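Local coordinates for protein Alpha/beta hydrolase (Pseudomonas aeruginosa PAO1, PDB 4R1D) that probably acts as a lipase effector of the H2 type VI secretion system, binds calcium and is held in a complex with its immunity protein Tli4, at residues A[60-73]-A[105-117]. Residues are numbered along the deposited sequence; the frame is centred on the assembly and turned at random.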
# COMPACT_ATOMS: atom_id res chain seq x y z
N THR A 60 -0.06 -6.51 -1.21
CA THR A 60 0.75 -7.03 -0.11
C THR A 60 0.15 -6.61 1.23
O THR A 60 -0.21 -5.45 1.42
CB THR A 60 2.22 -6.53 -0.21
OG1 THR A 60 2.80 -6.95 -1.46
CG2 THR A 60 3.09 -7.05 0.96
N ASN A 61 0.05 -7.56 2.15
CA ASN A 61 -0.41 -7.28 3.51
C ASN A 61 0.54 -6.36 4.25
O ASN A 61 1.75 -6.49 4.11
CB ASN A 61 -0.51 -8.59 4.29
CG ASN A 61 -1.45 -9.59 3.64
OD1 ASN A 61 -2.51 -9.22 3.13
ND2 ASN A 61 -1.06 -10.87 3.65
N LEU A 62 -0.00 -5.45 5.07
CA LEU A 62 0.82 -4.50 5.81
C LEU A 62 0.41 -4.45 7.27
O LEU A 62 -0.76 -4.64 7.60
CB LEU A 62 0.67 -3.08 5.25
CG LEU A 62 0.88 -2.92 3.75
CD1 LEU A 62 0.52 -1.49 3.34
CD2 LEU A 62 2.32 -3.26 3.36
N ARG A 63 1.39 -4.18 8.12
CA ARG A 63 1.13 -3.94 9.52
C ARG A 63 1.83 -2.66 9.92
O ARG A 63 2.77 -2.22 9.26
CB ARG A 63 1.64 -5.12 10.36
CG ARG A 63 3.15 -5.31 10.26
CD ARG A 63 3.57 -6.60 10.95
NE ARG A 63 5.02 -6.77 10.90
CZ ARG A 63 5.63 -7.95 10.88
NH1 ARG A 63 4.92 -9.07 10.88
NH2 ARG A 63 6.95 -8.01 10.84
N ASN A 64 1.37 -2.05 11.02
CA ASN A 64 2.03 -0.84 11.51
C ASN A 64 3.45 -1.19 11.94
O ASN A 64 3.67 -2.17 12.64
CB ASN A 64 1.22 -0.23 12.67
CG ASN A 64 1.86 1.03 13.25
OD1 ASN A 64 2.80 0.93 14.05
ND2 ASN A 64 1.34 2.21 12.88
N LYS A 65 4.42 -0.40 11.50
CA LYS A 65 5.83 -0.71 11.70
C LYS A 65 6.23 -0.68 13.18
O LYS A 65 7.08 -1.47 13.62
CB LYS A 65 6.71 0.24 10.88
CG LYS A 65 8.17 -0.11 10.85
CD LYS A 65 9.01 1.01 10.23
CE LYS A 65 8.51 1.39 8.86
NZ LYS A 65 9.49 2.23 8.09
N ALA A 66 5.62 0.22 13.94
CA ALA A 66 5.92 0.32 15.38
C ALA A 66 5.14 -0.67 16.23
O ALA A 66 5.72 -1.30 17.12
CB ALA A 66 5.66 1.75 15.88
N ASP A 67 3.84 -0.80 15.98
CA ASP A 67 2.99 -1.56 16.90
C ASP A 67 2.64 -2.96 16.43
O ASP A 67 2.12 -3.76 17.21
CB ASP A 67 1.74 -0.76 17.34
CG ASP A 67 0.77 -0.46 16.19
OD1 ASP A 67 0.34 -1.40 15.51
OD2 ASP A 67 0.42 0.73 16.01
N LYS A 68 2.93 -3.23 15.16
CA LYS A 68 2.78 -4.54 14.54
C LYS A 68 1.34 -5.01 14.29
O LYS A 68 1.13 -6.15 13.85
CB LYS A 68 3.58 -5.62 15.31
CG LYS A 68 5.01 -5.21 15.66
CD LYS A 68 5.82 -4.84 14.41
CE LYS A 68 7.26 -4.53 14.75
NZ LYS A 68 8.01 -4.11 13.52
N SER A 69 0.35 -4.15 14.54
CA SER A 69 -1.03 -4.54 14.30
C SER A 69 -1.33 -4.47 12.80
O SER A 69 -0.67 -3.73 12.07
CB SER A 69 -2.02 -3.68 15.10
OG SER A 69 -3.32 -4.25 15.06
N GLU A 70 -2.31 -5.26 12.36
CA GLU A 70 -2.65 -5.35 10.94
C GLU A 70 -3.38 -4.09 10.47
O GLU A 70 -4.37 -3.69 11.07
CB GLU A 70 -3.53 -6.57 10.68
CG GLU A 70 -2.89 -7.92 10.98
CD GLU A 70 -2.87 -8.28 12.46
OE1 GLU A 70 -3.45 -7.54 13.27
OE2 GLU A 70 -2.27 -9.33 12.80
N VAL A 71 -2.90 -3.46 9.39
CA VAL A 71 -3.56 -2.29 8.83
C VAL A 71 -4.01 -2.50 7.39
O VAL A 71 -4.71 -1.67 6.83
CB VAL A 71 -2.66 -1.03 8.88
CG1 VAL A 71 -2.36 -0.65 10.33
CG2 VAL A 71 -1.38 -1.29 8.12
N TRP A 72 -3.58 -3.60 6.77
CA TRP A 72 -3.97 -3.87 5.37
C TRP A 72 -3.92 -5.37 5.12
O TRP A 72 -2.86 -5.98 5.24
CB TRP A 72 -3.04 -3.18 4.38
CG TRP A 72 -3.57 -3.27 2.98
CD1 TRP A 72 -3.08 -4.03 1.94
CD2 TRP A 72 -4.72 -2.60 2.47
NE1 TRP A 72 -3.87 -3.86 0.81
CE2 TRP A 72 -4.88 -2.98 1.12
CE3 TRP A 72 -5.64 -1.70 3.03
CZ2 TRP A 72 -5.92 -2.48 0.32
CZ3 TRP A 72 -6.66 -1.20 2.23
CH2 TRP A 72 -6.79 -1.60 0.90
N ARG A 73 -5.07 -5.94 4.81
CA ARG A 73 -5.18 -7.36 4.52
C ARG A 73 -6.37 -7.63 3.61
O ARG A 73 -7.46 -8.03 4.05
CB ARG A 73 -5.23 -8.19 5.79
CG ARG A 73 -4.69 -9.60 5.58
CD ARG A 73 -4.59 -10.36 6.89
NE ARG A 73 -3.34 -10.14 7.61
CZ ARG A 73 -2.92 -10.97 8.56
NH1 ARG A 73 -3.65 -12.04 8.83
NH2 ARG A 73 -1.78 -10.75 9.21
N LEU A 105 -2.92 5.46 9.40
CA LEU A 105 -2.39 4.10 9.42
C LEU A 105 -1.86 3.63 8.07
O LEU A 105 -1.00 2.76 8.01
CB LEU A 105 -3.45 3.14 9.93
CG LEU A 105 -3.89 3.43 11.37
CD1 LEU A 105 -5.12 2.63 11.74
CD2 LEU A 105 -2.74 3.14 12.35
N LEU A 106 -2.37 4.19 6.98
CA LEU A 106 -1.88 3.82 5.65
C LEU A 106 -0.91 4.89 5.17
O LEU A 106 -1.13 5.56 4.15
CB LEU A 106 -3.03 3.58 4.67
CG LEU A 106 -3.94 2.38 5.02
CD1 LEU A 106 -5.17 2.30 4.12
CD2 LEU A 106 -3.16 1.05 5.01
N LYS A 107 0.15 5.06 5.95
CA LYS A 107 1.17 6.05 5.73
C LYS A 107 2.44 5.26 5.43
O LYS A 107 2.87 4.43 6.24
CB LYS A 107 1.35 6.90 7.00
CG LYS A 107 1.58 8.37 6.75
CD LYS A 107 1.30 9.18 8.02
CE LYS A 107 1.57 10.66 7.81
NZ LYS A 107 1.15 11.50 8.97
N ALA A 108 3.00 5.50 4.25
CA ALA A 108 4.11 4.70 3.74
C ALA A 108 5.23 4.47 4.75
O ALA A 108 5.69 3.34 4.93
CB ALA A 108 4.66 5.32 2.46
N GLU A 109 5.67 5.54 5.41
CA GLU A 109 6.83 5.49 6.30
C GLU A 109 6.54 4.77 7.61
O GLU A 109 7.45 4.54 8.41
CB GLU A 109 7.32 6.91 6.62
CG GLU A 109 7.92 7.65 5.44
CD GLU A 109 9.34 7.23 5.14
OE1 GLU A 109 9.99 6.61 6.02
OE2 GLU A 109 9.82 7.52 4.02
N GLN A 110 5.27 4.45 7.84
CA GLN A 110 4.83 3.93 9.12
C GLN A 110 4.24 2.53 9.02
O GLN A 110 3.65 2.03 9.98
CB GLN A 110 3.85 4.90 9.77
CG GLN A 110 4.51 6.25 10.09
CD GLN A 110 3.56 7.29 10.63
OE1 GLN A 110 2.41 6.99 10.96
NE2 GLN A 110 4.02 8.53 10.69
N VAL A 111 4.40 1.89 7.86
CA VAL A 111 3.95 0.52 7.67
C VAL A 111 5.09 -0.38 7.19
O VAL A 111 6.11 0.11 6.75
CB VAL A 111 2.79 0.42 6.63
CG1 VAL A 111 1.56 1.21 7.10
CG2 VAL A 111 3.26 0.84 5.22
N GLU A 112 4.89 -1.69 7.29
CA GLU A 112 5.85 -2.66 6.74
C GLU A 112 5.13 -3.92 6.27
O GLU A 112 4.01 -4.21 6.69
CB GLU A 112 6.92 -3.03 7.77
CG GLU A 112 6.34 -3.72 9.00
CD GLU A 112 7.40 -4.09 10.05
OE1 GLU A 112 8.54 -3.62 9.95
OE2 GLU A 112 7.05 -4.85 10.97
N VAL A 113 5.76 -4.66 5.37
CA VAL A 113 5.21 -5.94 4.93
C VAL A 113 4.87 -6.85 6.10
O VAL A 113 5.65 -6.97 7.05
CB VAL A 113 6.19 -6.66 4.01
CG1 VAL A 113 5.67 -8.06 3.68
CG2 VAL A 113 6.42 -5.83 2.75
N ASP A 114 3.70 -7.48 6.03
CA ASP A 114 3.23 -8.45 7.02
C ASP A 114 3.15 -9.81 6.34
O ASP A 114 2.32 -10.01 5.46
CB ASP A 114 1.85 -8.05 7.55
CG ASP A 114 1.28 -9.04 8.57
OD1 ASP A 114 1.98 -10.01 8.94
OD2 ASP A 114 0.13 -8.83 9.03
N ASP A 115 4.02 -10.73 6.76
CA ASP A 115 4.07 -12.05 6.13
C ASP A 115 3.20 -13.10 6.82
O ASP A 115 3.30 -14.29 6.51
CB ASP A 115 5.52 -12.55 6.02
CG ASP A 115 6.15 -12.86 7.36
OD1 ASP A 115 5.52 -12.59 8.41
OD2 ASP A 115 7.28 -13.40 7.37
N GLN A 116 2.34 -12.66 7.73
CA GLN A 116 1.54 -13.58 8.52
C GLN A 116 0.10 -13.74 8.03
O GLN A 116 -0.78 -14.15 8.79
CB GLN A 116 1.57 -13.14 10.00
CG GLN A 116 2.98 -13.12 10.56
CD GLN A 116 3.56 -14.52 10.69
OE1 GLN A 116 4.68 -14.80 10.24
NE2 GLN A 116 2.80 -15.41 11.30
N GLY A 117 -0.13 -13.46 6.75
CA GLY A 117 -1.43 -13.69 6.16
C GLY A 117 -1.71 -15.17 5.94
O GLY A 117 -0.83 -16.02 6.09
O HOH W 1 6.35 -11.57 10.73
O HOH W 2 0.42 2.08 10.26
O HOH W 3 8.17 2.10 5.77
O HOH W 4 4.64 3.01 12.52
O HOH W 5 -1.85 -7.69 7.53
O HOH W 6 -2.51 -13.30 11.04
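Arg63 and Glu112 form the hydrogen-bonded antiparallel pair at the middle of a small three-stranded sheet, strand 62-64 lying between 111-113 and 70-72; the N-to-C directions of the short segments 62-64 and 111-113 lie 140° apart, a marked twist. This sheet, separate from the hydrolase's parallel sheet, shows how charge can secure a short β-ladder. Arg63 N gives to Glu112 O at 3.0 Å and Glu112 N to Arg63 O at 2.9 Å. The 62-72 hairpin carries a classic β-bulge at its open end, where Val71 N and Trp72 N both give to Leu62 O. Arg63 CG sits between backbone N and carbonyl carbon (chi1 63°), and the extended chain lays the guanidinium edge on Glu112, NE meeting OE2 at 2.8 Å on its anti side. Arg63 NH2 and Lys68 NZ reach the same OE2 from opposite sides of the carboxylate plane, giving it three donors. On the face opposite Arg63 and Glu112, Val71 CG2 packs on Val111 CG1 at 4.0 Å and Val71 CG1 touches Leu105 CB. Glu70 OE2, a like charge near Asp114, salt-bridges Arg177 of the Tli4 chain. Gly117 CA covers the Arg73 guanidinium, whose plane holds Asp114 OD2, 2.7 Å from Arg73 NH2, itself above the carboxylate plane.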